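Long-range contacts in FI20010p1 (Drosophila melanogaster, PDB 7CFB), which probably helps assemble the piRNA amplification complex in gene silencing, this chain being its first extended tudor domain: residues R17-P22 and E88-P93; F99-S104 and G138-F143; T110-N115 and Y123-I128. All coordinates share one frame; numbering follows the deposited sequence.

Contact 1. Residues R17-P22 and E88-P93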
ATOM      1  N   ARG A  17       2.183   3.333  25.801  1.00 72.35           N
ATOM      2  CA  ARG A  17       3.229   2.283  25.803  1.00 74.93           C
ATOM      3  C   ARG A  17       3.535   1.846  24.363  1.00 76.60           C
ATOM      4  O   ARG A  17       2.626   1.791  23.548  1.00 72.11           O
ATOM      5  CB  ARG A  17       2.754   1.092  26.629  1.00 67.47           C
ATOM      6  CG  ARG A  17       3.907   0.340  27.263  1.00 79.89           C
ATOM      7  CD  ARG A  17       4.813   1.367  27.908  1.00 84.17           C
ATOM      8  NE  ARG A  17       3.974   2.074  28.859  1.00 94.05           N
ATOM      9  CZ  ARG A  17       3.679   1.609  30.061  1.00 92.32           C
ATOM     10  NH1 ARG A  17       2.898   2.303  30.866  1.00 82.89           N
ATOM     11  NH2 ARG A  17       4.192   0.462  30.459  1.00 93.25           N
ATOM     12  N   PHE A  18       4.797   1.543  24.080  1.00 69.37           N
ATOM     13  CA  PHE A  18       5.205   1.121  22.721  1.00 59.68           C
ATOM     14  C   PHE A  18       4.868  -0.338  22.470  1.00 56.63           C
ATOM     15  O   PHE A  18       4.792  -1.116  23.401  1.00 55.17           O
ATOM     16  CB  PHE A  18       6.677   1.435  22.493  1.00 63.97           C
ATOM     17  CG  PHE A  18       6.905   2.881  22.166  1.00 58.60           C
ATOM     18  CD1 PHE A  18       6.702   3.855  23.118  1.00 66.93           C
ATOM     19  CD2 PHE A  18       7.279   3.266  20.902  1.00 53.26           C
ATOM     20  CE1 PHE A  18       6.885   5.191  22.814  1.00 66.53           C
ATOM     21  CE2 PHE A  18       7.454   4.599  20.595  1.00 52.62           C
ATOM     22  CZ  PHE A  18       7.274   5.559  21.555  1.00 63.58           C
ATOM     23  N   LEU A  19       4.697  -0.697  21.203  1.00 50.96           N
ATOM     24  CA  LEU A  19       4.410  -2.103  20.862  1.00 39.36           C
ATOM     25  C   LEU A  19       5.659  -2.939  21.102  1.00 39.90           C
ATOM     26  O   LEU A  19       6.730  -2.443  20.939  1.00 38.91           O
ATOM     27  CB  LEU A  19       4.034  -2.187  19.391  1.00 40.67           C
ATOM     28  CG  LEU A  19       2.706  -1.565  18.993  1.00 43.83           C
ATOM     29  CD1 LEU A  19       2.692  -1.361  17.496  1.00 38.53           C
ATOM     30  CD2 LEU A  19       1.551  -2.448  19.420  1.00 36.49           C
ATOM     31  N   LEU A  20       5.490  -4.196  21.467  1.00 38.28           N
ATOM     32  CA  LEU A  20       6.670  -5.066  21.639  1.00 40.04           C
ATOM     33  C   LEU A  20       7.320  -5.330  20.276  1.00 46.33           C
ATOM     34  O   LEU A  20       6.624  -5.569  19.317  1.00 37.54           O
ATOM     35  CB  LEU A  20       6.235  -6.359  22.325  1.00 47.96           C
ATOM     36  CG  LEU A  20       5.898  -6.198  23.802  1.00 54.48           C
ATOM     37  CD1 LEU A  20       4.890  -7.224  24.261  1.00 55.93           C
ATOM     38  CD2 LEU A  20       7.145  -6.259  24.644  1.00 43.95           C
ATOM     39  N   PRO A  21       8.659  -5.315  20.186  1.00 52.36           N
ATOM     40  CA  PRO A  21       9.364  -5.570  18.950  1.00 37.86           C
ATOM     41  C   PRO A  21       9.155  -6.983  18.405  1.00 47.34           C
ATOM     42  O   PRO A  21       8.924  -7.870  19.140  1.00 47.15           O
ATOM     43  CB  PRO A  21      10.820  -5.502  19.389  1.00 42.98           C
ATOM     44  CG  PRO A  21      10.805  -4.528  20.506  1.00 37.69           C
ATOM     45  CD  PRO A  21       9.548  -4.888  21.243  1.00 40.86           C
ATOM     46  N   PRO A  22       9.292  -7.182  17.087  1.00 44.16           N
ATOM     47  CA  PRO A  22       9.103  -8.487  16.498  1.00 47.59           C
ATOM     48  C   PRO A  22      10.038  -9.543  17.095  1.00 48.79           C
ATOM     49  O   PRO A  22      11.162  -9.260  17.341  1.00 52.11           O
ATOM     50  CB  PRO A  22       9.510  -8.276  15.040  1.00 36.76           C
ATOM     51  CG  PRO A  22       9.325  -6.828  14.813  1.00 43.08           C
ATOM     52  CD  PRO A  22       9.600  -6.151  16.125  1.00 33.24           C
ATOM     53  N   GLU A  88      -7.092  -5.843  18.173  1.00 33.41           N
ATOM     54  CA  GLU A  88      -5.938  -4.943  18.353  1.00 39.23           C
ATOM     55  C   GLU A  88      -4.760  -5.780  18.853  1.00 44.64           C
ATOM     56  O   GLU A  88      -4.986  -6.757  19.512  1.00 39.16           O
ATOM     57  CB  GLU A  88      -6.311  -3.765  19.242  1.00 43.01           C
ATOM     58  CG  GLU A  88      -5.237  -2.714  19.356  1.00 41.10           C
ATOM     59  CD  GLU A  88      -5.581  -1.483  20.177  1.00 48.58           C
ATOM     60  OE1 GLU A  88      -6.766  -1.180  20.344  1.00 41.77           O
ATOM     61  OE2 GLU A  88      -4.659  -0.826  20.610  1.00 46.22           O
ATOM     62  N   LEU A  89      -3.547  -5.394  18.492  1.00 39.45           N
ATOM     63  CA  LEU A  89      -2.325  -6.140  18.852  1.00 38.92           C
ATOM     64  C   LEU A  89      -1.424  -5.294  19.744  1.00 38.55           C
ATOM     65  O   LEU A  89      -1.458  -4.112  19.641  1.00 38.60           O
ATOM     66  CB  LEU A  89      -1.565  -6.428  17.557  1.00 42.50           C
ATOM     67  CG  LEU A  89      -2.088  -7.558  16.687  1.00 41.04           C
ATOM     68  CD1 LEU A  89      -1.201  -7.711  15.474  1.00 37.04           C
ATOM     69  CD2 LEU A  89      -2.138  -8.851  17.462  1.00 39.33           C
ATOM     70  N   ASP A  90      -0.680  -5.945  20.620  1.00 41.80           N
ATOM     71  CA  ASP A  90       0.325  -5.258  21.459  1.00 42.21           C
ATOM     72  C   ASP A  90       1.706  -5.816  21.122  1.00 42.85           C
ATOM     73  O   ASP A  90       2.657  -5.310  21.616  1.00 43.62           O
ATOM     74  CB  ASP A  90      -0.047  -5.292  22.935  1.00 48.37           C
ATOM     75  CG  ASP A  90      -0.838  -4.058  23.326  1.00 74.19           C
ATOM     76  OD1 ASP A  90      -0.215  -2.992  23.500  1.00 75.38           O
ATOM     77  OD2 ASP A  90      -2.076  -4.166  23.416  1.00 77.14           O
ATOM     78  N   GLN A  91       1.758  -6.877  20.312  1.00 39.39           N
ATOM     79  CA  GLN A  91       3.056  -7.490  19.919  1.00 43.94           C
ATOM     80  C   GLN A  91       3.221  -7.348  18.402  1.00 38.76           C
ATOM     81  O   GLN A  91       2.426  -7.965  17.667  1.00 42.22           O
ATOM     82  CB  GLN A  91       3.102  -8.959  20.343  1.00 43.40           C
ATOM     83  CG  GLN A  91       4.184  -9.765  19.639  1.00 56.82           C
ATOM     84  CD  GLN A  91       5.568  -9.405  20.123  1.00 59.03           C
ATOM     85  OE1 GLN A  91       5.975  -9.767  21.225  1.00 58.69           O
ATOM     86  NE2 GLN A  91       6.305  -8.683  19.295  1.00 50.77           N
ATOM     87  N   LEU A  92       4.211  -6.566  17.956  1.00 40.85           N
ATOM     88  CA  LEU A  92       4.393  -6.378  16.508  1.00 39.53           C
ATOM     89  C   LEU A  92       4.591  -7.758  15.905  1.00 40.30           C
ATOM     90  O   LEU A  92       5.357  -8.496  16.416  1.00 37.98           O
ATOM     91  CB  LEU A  92       5.638  -5.522  16.272  1.00 31.91           C
ATOM     92  CG  LEU A  92       5.385  -4.026  16.168  1.00 38.21           C
ATOM     93  CD1 LEU A  92       6.653  -3.238  16.348  1.00 29.01           C
ATOM     94  CD2 LEU A  92       4.731  -3.702  14.851  1.00 32.26           C
ATOM     95  N   PRO A  93       3.997  -8.092  14.755  1.00 38.78           N
ATOM     96  CA  PRO A  93       4.289  -9.340  14.083  1.00 36.50           C
ATOM     97  C   PRO A  93       5.714  -9.388  13.517  1.00 39.00           C
ATOM     98  O   PRO A  93       6.384  -8.427  13.383  1.00 35.53           O
ATOM     99  CB  PRO A  93       3.297  -9.379  12.923  1.00 32.93           C
ATOM    100  CG  PRO A  93       2.186  -8.513  13.398  1.00 29.14           C
ATOM    101  CD  PRO A  93       2.884  -7.404  14.140  1.00 29.92           C
TER
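The side-chain amide nitrogen of Q91 is gripped by two backbone carbonyls: NE2 donates to P21 O at 2.7 Å across the contact and to L92 O at 3.0 Å within its own segment. Both acceptors lie close to the amide plane, which fixes the turn of that group, although NE2 itself stands well above the carbonyl plane of P21. The side chain starts out away from the 17-22 segment, and the bend at chi2 (72°) carries CD back toward it, with OE1 3.6 Å from L20 CB. The backbones join on either side of Q91: L20 N reaches D90 O at 3.0 Å in an almost straight bond, and L92 N reaches L20 O at 2.9 Å. This single bridge lays the extended N-terminal segment beside the chain leaving strand 87-89, an edge strand of the antiparallel sheet of the tudor domain. Next to this bridge, L19 and L92 cross at about a right angle, L19 CB lying 3.9 Å from L92 CG, and F136 touches both. L19 CD2 rests 3.4 Å from L89 O. Farther along, P22 lies side by side with L92, P22 CD lying 4.0 Å from L92 CB, and Y123 packs against both.

Contact 2. Residues F99-S104 and G138-F143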
ATOM      1  N   PHE A  99      -0.080  -7.346   8.557  1.00 25.88           N
ATOM      2  CA  PHE A  99      -1.027  -6.913   9.605  1.00 24.65           C
ATOM      3  C   PHE A  99      -1.689  -5.607   9.183  1.00 31.78           C
ATOM      4  O   PHE A  99      -1.566  -5.225   8.038  1.00 26.47           O
ATOM      5  CB  PHE A  99      -0.387  -6.924  10.987  1.00 30.95           C
ATOM      6  CG  PHE A  99       0.738  -5.954  11.203  1.00 32.03           C
ATOM      7  CD1 PHE A  99       2.019  -6.238  10.772  1.00 24.12           C
ATOM      8  CD2 PHE A  99       0.517  -4.769  11.865  1.00 28.27           C
ATOM      9  CE1 PHE A  99       3.044  -5.354  11.000  1.00 21.52           C
ATOM     10  CE2 PHE A  99       1.548  -3.879  12.085  1.00 30.01           C
ATOM     11  CZ  PHE A  99       2.807  -4.179  11.654  1.00 26.90           C
ATOM     12  N   ALA A 100      -2.413  -4.977  10.093  1.00 25.05           N
ATOM     13  CA  ALA A 100      -3.113  -3.727   9.764  1.00 22.45           C
ATOM     14  C   ALA A 100      -2.707  -2.605  10.718  1.00 32.33           C
ATOM     15  O   ALA A 100      -2.356  -2.876  11.840  1.00 26.87           O
ATOM     16  CB  ALA A 100      -4.591  -3.969   9.770  1.00 27.99           C
ATOM     17  N   VAL A 101      -2.712  -1.392  10.199  1.00 25.59           N
ATOM     18  CA  VAL A 101      -2.382  -0.189  10.985  1.00 25.38           C
ATOM     19  C   VAL A 101      -3.514   0.818  10.815  1.00 25.48           C
ATOM     20  O   VAL A 101      -4.059   0.925   9.763  1.00 23.55           O
ATOM     21  CB  VAL A 101      -0.997   0.377  10.645  1.00 29.31           C
ATOM     22  CG1 VAL A 101      -0.858   0.757   9.191  1.00 24.00           C
ATOM     23  CG2 VAL A 101      -0.603   1.514  11.555  1.00 22.31           C
ATOM     24  N   LEU A 102      -3.827   1.511  11.885  1.00 27.93           N
ATOM     25  CA  LEU A 102      -4.910   2.503  11.851  1.00 31.06           C
ATOM     26  C   LEU A 102      -4.346   3.894  11.624  1.00 21.94           C
ATOM     27  O   LEU A 102      -3.418   4.252  12.275  1.00 32.65           O
ATOM     28  CB  LEU A 102      -5.676   2.445  13.176  1.00 32.47           C
ATOM     29  CG  LEU A 102      -6.603   3.630  13.417  1.00 32.27           C
ATOM     30  CD1 LEU A 102      -7.834   3.549  12.554  1.00 26.49           C
ATOM     31  CD2 LEU A 102      -6.974   3.739  14.873  1.00 37.43           C
ATOM     32  N   ASP A 103      -4.866   4.574  10.626  1.00 30.61           N
ATOM     33  CA  ASP A 103      -4.599   6.014  10.456  1.00 30.87           C
ATOM     34  C   ASP A 103      -5.735   6.637  11.274  1.00 33.82           C
ATOM     35  O   ASP A 103      -6.831   6.637  10.792  1.00 30.32           O
ATOM     36  CB  ASP A 103      -4.627   6.424   8.988  1.00 30.33           C
ATOM     37  CG  ASP A 103      -4.565   7.921   8.806  1.00 42.28           C
ATOM     38  OD1 ASP A 103      -4.648   8.610   9.791  1.00 38.19           O
ATOM     39  OD2 ASP A 103      -4.420   8.363   7.694  1.00 38.49           O
ATOM     40  N   SER A 104      -5.465   7.009  12.523  1.00 32.59           N
ATOM     41  CA  SER A 104      -6.519   7.529  13.432  1.00 40.49           C
ATOM     42  C   SER A 104      -7.082   8.877  12.997  1.00 36.58           C
ATOM     43  O   SER A 104      -8.271   9.030  13.072  1.00 46.67           O
ATOM     44  CB  SER A 104      -6.172   7.448  14.878  1.00 35.20           C
ATOM     45  OG  SER A 104      -5.138   8.325  15.214  1.00 49.28           O
ATOM     46  N   GLY A 138       6.306   2.685  16.378  1.00 37.40           N
ATOM     47  CA  GLY A 138       6.038   1.590  17.320  1.00 35.14           C
ATOM     48  C   GLY A 138       4.983   1.978  18.336  1.00 39.16           C
ATOM     49  O   GLY A 138       4.715   1.207  19.209  1.00 42.69           O
ATOM     50  N   ASN A 139       4.436   3.174  18.228  1.00 40.45           N
ATOM     51  CA  ASN A 139       3.361   3.650  19.126  1.00 40.92           C
ATOM     52  C   ASN A 139       2.028   3.584  18.381  1.00 36.76           C
ATOM     53  O   ASN A 139       1.041   3.963  18.937  1.00 35.47           O
ATOM     54  CB  ASN A 139       3.618   5.102  19.530  1.00 47.40           C
ATOM     55  CG  ASN A 139       3.631   6.002  18.323  1.00 40.95           C
ATOM     56  OD1 ASN A 139       3.686   5.528  17.214  1.00 47.37           O
ATOM     57  ND2 ASN A 139       3.570   7.297  18.513  1.00 57.84           N
ATOM     58  N   GLU A 140       2.060   3.155  17.114  1.00 33.09           N
ATOM     59  CA  GLU A 140       0.848   3.102  16.248  1.00 35.27           C
ATOM     60  C   GLU A 140      -0.137   2.024  16.715  1.00 27.83           C
ATOM     61  O   GLU A 140       0.318   0.973  17.208  1.00 31.34           O
ATOM     62  CB  GLU A 140       1.252   2.871  14.790  1.00 32.17           C
ATOM     63  CG  GLU A 140       1.999   4.042  14.177  1.00 34.43           C
ATOM     64  CD  GLU A 140       3.507   3.992  14.353  1.00 29.48           C
ATOM     65  OE1 GLU A 140       3.987   3.105  15.086  1.00 29.86           O
ATOM     66  OE2 GLU A 140       4.199   4.840  13.755  1.00 41.23           O
ATOM     67  N   THR A 141      -1.439   2.296  16.555  1.00 29.73           N
ATOM     68  CA  THR A 141      -2.515   1.346  16.898  1.00 36.15           C
ATOM     69  C   THR A 141      -2.560   0.320  15.768  1.00 37.63           C
ATOM     70  O   THR A 141      -2.860   0.709  14.663  1.00 29.32           O
ATOM     71  CB  THR A 141      -3.853   2.079  16.936  1.00 35.39           C
ATOM     72  OG1 THR A 141      -3.795   2.932  18.065  1.00 32.71           O
ATOM     73  CG2 THR A 141      -5.026   1.145  17.058  1.00 34.24           C
ATOM     74  N   ILE A 142      -2.308  -0.941  16.082  1.00 32.22           N
ATOM     75  CA  ILE A 142      -2.204  -2.001  15.048  1.00 33.10           C
ATOM     76  C   ILE A 142      -3.141  -3.164  15.359  1.00 36.38           C
ATOM     77  O   ILE A 142      -3.456  -3.378  16.509  1.00 32.28           O
ATOM     78  CB  ILE A 142      -0.746  -2.462  14.913  1.00 27.80           C
ATOM     79  CG1 ILE A 142      -0.238  -3.121  16.188  1.00 27.49           C
ATOM     80  CG2 ILE A 142       0.137  -1.316  14.496  1.00 28.09           C
ATOM     81  CD1 ILE A 142       0.867  -4.068  15.960  1.00 25.68           C
ATOM     82  N   PHE A 143      -3.523  -3.891  14.324  1.00 34.60           N
ATOM     83  CA  PHE A 143      -4.454  -5.029  14.441  1.00 33.12           C
ATOM     84  C   PHE A 143      -4.003  -6.223  13.613  1.00 35.43           C
ATOM     85  O   PHE A 143      -3.236  -6.072  12.692  1.00 29.68           O
ATOM     86  CB  PHE A 143      -5.805  -4.656  13.856  1.00 22.95           C
ATOM     87  CG  PHE A 143      -6.353  -3.344  14.330  1.00 36.76           C
ATOM     88  CD1 PHE A 143      -7.002  -3.252  15.539  1.00 31.94           C
ATOM     89  CD2 PHE A 143      -6.207  -2.207  13.567  1.00 33.99           C
ATOM     90  CE1 PHE A 143      -7.511  -2.043  15.962  1.00 37.05           C
ATOM     91  CE2 PHE A 143      -6.711  -0.998  13.993  1.00 43.30           C
ATOM     92  CZ  PHE A 143      -7.380  -0.929  15.184  1.00 39.12           C
TER
HETATM   93  O   HOH W   1      -2.094   4.399  14.388  1.00 39.87           O
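Within the antiparallel sheet of the tudor domain, strand 99-103 pairs with strand 142-144, setting A100 against F143 and V101 against I142. A100 and F143 form the hydrogen-bonded pair: A100 N gives to F143 O and F143 N gives to A100 O, both at 2.9 Å. The next bond, L102 N to T141 O at 3.0 Å, lies nearly along the C=O axis. V101 and I142 are the non-hydrogen-bonded pair between, and their side chains share a face on which F136 touches both. Here I142 CG2 comes in the ring plane to the edge of F99, 3.8 Å from CE2, while V101 CG2 lies 4.0 Å from E140 CB, the two side chains side by side. E140 then turns away: with chi2 at 89° its CD folds round, and OE1 takes the G138 N-H at 2.7 Å on its syn lone pair. OE2 accepts from D137 N, so both carboxylate oxygens brace the turn that leads into the strand. Beyond that pair, L102 and T141 run alongside each other, L102 CD2 3.9 Å from T141 CG2, and L102 CB meets the edge of the F143 ring 3.7 Å from CE2.

Contact 3. Residues T110-N115 and Y123-I128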
ATOM      1  N   THR A 110      -5.140   0.258   7.031  1.00 26.51           N
ATOM      2  CA  THR A 110      -4.461  -0.273   5.830  1.00 23.46           C
ATOM      3  C   THR A 110      -3.495  -1.404   6.179  1.00 26.13           C
ATOM      4  O   THR A 110      -3.001  -1.409   7.273  1.00 24.02           O
ATOM      5  CB  THR A 110      -3.755   0.871   5.113  1.00 29.02           C
ATOM      6  OG1 THR A 110      -3.469   0.503   3.772  1.00 36.64           O
ATOM      7  CG2 THR A 110      -2.505   1.319   5.823  1.00 24.58           C
ATOM      8  N   ARG A 111      -3.240  -2.284   5.215  1.00 25.27           N
ATOM      9  CA  ARG A 111      -2.330  -3.446   5.370  1.00 27.03           C
ATOM     10  C   ARG A 111      -0.892  -2.943   5.383  1.00 25.88           C
ATOM     11  O   ARG A 111      -0.589  -2.060   4.644  1.00 28.32           O
ATOM     12  CB  ARG A 111      -2.611  -4.545   4.346  1.00 22.48           C
ATOM     13  CG  ARG A 111      -4.038  -5.054   4.355  1.00 21.97           C
ATOM     14  CD  ARG A 111      -4.169  -6.401   3.703  1.00 24.55           C
ATOM     15  NE  ARG A 111      -3.854  -6.296   2.303  1.00 26.42           N
ATOM     16  CZ  ARG A 111      -3.523  -7.293   1.528  1.00 24.33           C
ATOM     17  NH1 ARG A 111      -3.456  -8.513   1.993  1.00 24.42           N
ATOM     18  NH2 ARG A 111      -3.237  -7.058   0.279  1.00 28.14           N
ATOM     19  N   ILE A 112      -0.081  -3.536   6.225  1.00 22.62           N
ATOM     20  CA  ILE A 112       1.305  -3.083   6.453  1.00 22.10           C
ATOM     21  C   ILE A 112       2.184  -4.284   6.768  1.00 27.37           C
ATOM     22  O   ILE A 112       1.679  -5.265   7.247  1.00 25.50           O
ATOM     23  CB  ILE A 112       1.287  -2.090   7.632  1.00 23.96           C
ATOM     24  CG1 ILE A 112       2.612  -1.355   7.846  1.00 25.14           C
ATOM     25  CG2 ILE A 112       0.751  -2.732   8.893  1.00 24.31           C
ATOM     26  CD1 ILE A 112       2.652  -0.447   9.021  1.00 24.82           C
ATOM     27  N   THR A 113       3.462  -4.154   6.483  1.00 20.55           N
ATOM     28  CA  THR A 113       4.465  -5.138   6.896  1.00 23.30           C
ATOM     29  C   THR A 113       5.691  -4.374   7.413  1.00 25.90           C
ATOM     30  O   THR A 113       5.971  -3.333   6.880  1.00 27.95           O
ATOM     31  CB  THR A 113       4.782  -6.109   5.765  1.00 24.85           C
ATOM     32  OG1 THR A 113       5.653  -7.032   6.389  1.00 26.85           O
ATOM     33  CG2 THR A 113       5.446  -5.451   4.581  1.00 20.14           C
ATOM     34  N   ILE A 114       6.341  -4.879   8.443  1.00 24.01           N
ATOM     35  CA  ILE A 114       7.593  -4.277   8.950  1.00 25.35           C
ATOM     36  C   ILE A 114       8.742  -4.951   8.201  1.00 27.45           C
ATOM     37  O   ILE A 114       8.848  -6.129   8.248  1.00 31.75           O
ATOM     38  CB  ILE A 114       7.746  -4.428  10.466  1.00 28.76           C
ATOM     39  CG1 ILE A 114       6.550  -3.857  11.217  1.00 33.22           C
ATOM     40  CG2 ILE A 114       9.027  -3.773  10.914  1.00 32.88           C
ATOM     41  CD1 ILE A 114       6.550  -2.384  11.260  1.00 35.73           C
ATOM     42  N   ASN A 115       9.552  -4.177   7.512  1.00 25.26           N
ATOM     43  CA  ASN A 115      10.664  -4.769   6.739  1.00 33.25           C
ATOM     44  C   ASN A 115      11.985  -4.724   7.513  1.00 36.25           C
ATOM     45  O   ASN A 115      12.765  -5.588   7.307  1.00 34.43           O
ATOM     46  CB  ASN A 115      10.690  -4.269   5.295  1.00 27.03           C
ATOM     47  CG  ASN A 115      10.848  -2.778   5.163  1.00 35.42           C
ATOM     48  OD1 ASN A 115       9.886  -2.044   5.122  1.00 28.74           O
ATOM     49  ND2 ASN A 115      12.075  -2.328   5.076  1.00 35.35           N
ATOM     50  N   TYR A 123      10.935   1.578  13.092  1.00 33.67           N
ATOM     51  CA  TYR A 123      11.061   0.559  12.061  1.00 31.79           C
ATOM     52  C   TYR A 123      10.788   1.173  10.697  1.00 32.55           C
ATOM     53  O   TYR A 123      10.172   2.234  10.580  1.00 29.47           O
ATOM     54  CB  TYR A 123      10.094  -0.609  12.302  1.00 25.89           C
ATOM     55  CG  TYR A 123      10.107  -1.139  13.717  1.00 33.97           C
ATOM     56  CD1 TYR A 123       9.304  -0.571  14.700  1.00 28.41           C
ATOM     57  CD2 TYR A 123      10.925  -2.202  14.072  1.00 33.69           C
ATOM     58  CE1 TYR A 123       9.320  -1.046  15.996  1.00 36.31           C
ATOM     59  CE2 TYR A 123      10.946  -2.687  15.365  1.00 38.31           C
ATOM     60  CZ  TYR A 123      10.140  -2.106  16.323  1.00 35.40           C
ATOM     61  OH  TYR A 123      10.157  -2.584  17.613  1.00 43.38           O
ATOM     62  N   ASP A 124      11.258   0.483   9.663  1.00 26.46           N
ATOM     63  CA  ASP A 124      10.875   0.768   8.288  1.00 24.61           C
ATOM     64  C   ASP A 124       9.721  -0.153   7.919  1.00 26.71           C
ATOM     65  O   ASP A 124       9.802  -1.369   8.130  1.00 27.14           O
ATOM     66  CB  ASP A 124      12.056   0.563   7.336  1.00 24.64           C
ATOM     67  CG  ASP A 124      11.818   1.176   5.972  1.00 32.52           C
ATOM     68  OD1 ASP A 124      11.076   2.178   5.887  1.00 35.62           O
ATOM     69  OD2 ASP A 124      12.380   0.658   4.983  1.00 34.30           O
ATOM     70  N   ALA A 125       8.660   0.434   7.400  1.00 24.20           N
ATOM     71  CA  ALA A 125       7.440  -0.330   7.106  1.00 27.90           C
ATOM     72  C   ALA A 125       6.954  -0.057   5.690  1.00 28.15           C
ATOM     73  O   ALA A 125       7.222   0.991   5.172  1.00 29.89           O
ATOM     74  CB  ALA A 125       6.389   0.025   8.114  1.00 22.91           C
ATOM     75  N   TYR A 126       6.236  -1.010   5.131  1.00 23.31           N
ATOM     76  CA  TYR A 126       5.697  -0.884   3.765  1.00 23.48           C
ATOM     77  C   TYR A 126       4.175  -1.034   3.764  1.00 22.30           C
ATOM     78  O   TYR A 126       3.664  -1.975   4.257  1.00 21.58           O
ATOM     79  CB  TYR A 126       6.378  -1.912   2.870  1.00 26.34           C
ATOM     80  CG  TYR A 126       5.957  -1.903   1.429  1.00 28.48           C
ATOM     81  CD1 TYR A 126       5.980  -0.740   0.698  1.00 28.85           C
ATOM     82  CD2 TYR A 126       5.536  -3.049   0.800  1.00 27.16           C
ATOM     83  CE1 TYR A 126       5.620  -0.710  -0.627  1.00 27.35           C
ATOM     84  CE2 TYR A 126       5.143  -3.033  -0.520  1.00 26.83           C
ATOM     85  CZ  TYR A 126       5.191  -1.860  -1.241  1.00 27.72           C
ATOM     86  OH  TYR A 126       4.829  -1.803  -2.536  1.00 28.87           O
ATOM     87  N   LEU A 127       3.509  -0.083   3.149  1.00 28.15           N
ATOM     88  CA  LEU A 127       2.043  -0.134   2.990  1.00 25.25           C
ATOM     89  C   LEU A 127       1.812  -0.870   1.674  1.00 25.15           C
ATOM     90  O   LEU A 127       1.838  -0.261   0.645  1.00 25.15           O
ATOM     91  CB  LEU A 127       1.503   1.295   2.997  1.00 24.20           C
ATOM     92  CG  LEU A 127       1.844   2.119   4.229  1.00 29.98           C
ATOM     93  CD1 LEU A 127       0.968   3.328   4.324  1.00 30.20           C
ATOM     94  CD2 LEU A 127       1.697   1.302   5.481  1.00 29.79           C
ATOM     95  N   ILE A 128       1.548  -2.161   1.785  1.00 25.44           N
ATOM     96  CA  ILE A 128       1.483  -3.102   0.632  1.00 22.66           C
ATOM     97  C   ILE A 128       0.414  -2.697  -0.380  1.00 28.18           C
ATOM     98  O   ILE A 128       0.605  -2.971  -1.524  1.00 24.58           O
ATOM     99  CB  ILE A 128       1.406  -4.572   1.084  1.00 24.02           C
ATOM    100  CG1 ILE A 128       0.051  -4.948   1.674  1.00 23.76           C
ATOM    101  CG2 ILE A 128       2.547  -4.915   2.015  1.00 18.56           C
ATOM    102  CD1 ILE A 128      -0.095  -6.387   2.014  1.00 20.35           C
TER
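I128 touches R111 and T113 at one end of this hairpin pairing, while N115 grips D124 at the other. I128 CD1 sits over the centre of one face of the R111 guanidinium, 3.5 Å above its plane, and I128 CG1 leans on R111 CB. The extended chi2 of I128 (175°) carries CD1 out to that face. The guanidinium is held in place by polar partners beyond the two segments: NE makes a salt bridge to D129, NH1 donates to L152 O and NH2 to P153 O. I128 CG2 also meets T113 CG2 at 3.9 Å.

At the far end, N115 ND2 donates to D124 OD2 at 3.0 Å in a nearly straight bond. The carboxylate oxygen lies in the amide plane, but ND2 approaches from above the carboxylate plane, the two planes being 78° apart. D124 OD2 also has a salt bridge with R30, which would probably draw its charge toward the arginine. The main chains join here too, N115 N to D124 O at 2.9 Å. An alanine at N115 would probably leave D124 OD2 without its amide donor, with the salt bridge to R30 remaining.

Between the ends, T113 and Y126 exchange two backbone hydrogen bonds. I114 CG2 packs 3.6 Å from Y123 CB, and I112 CG1 lies 3.7 Å from L127 CD2. Strand 99-103 flanks the hairpin beside 108-117, and strand 132-136 beside 123-127. F136 touches I112, I114 and Y123 on one face, whereas helix 30-36 packs on the other through I33, against T113 and N115, and Y34, against Y126.

All three contacts reach one antiparallel sheet. The centre of contact 2 is about 10 Å from the centre of each of the others, whose own centres are about 14 Å apart. Contact 3 is nested inside the chain loop that contact 2 closes, and V101 N to T110 O at 2.9 Å, a probable hydrogen bond, ties their adjoining strands. Contact 1 comes earlier in the chain and meets contact 2 through L19 N to G138 O at 2.8 Å, again a probable hydrogen bond. It meets contact 3 by packing, with L92 CD1 3.5 Å from Y123 CE1. The structure is the apo form, with no ligand to relate them to.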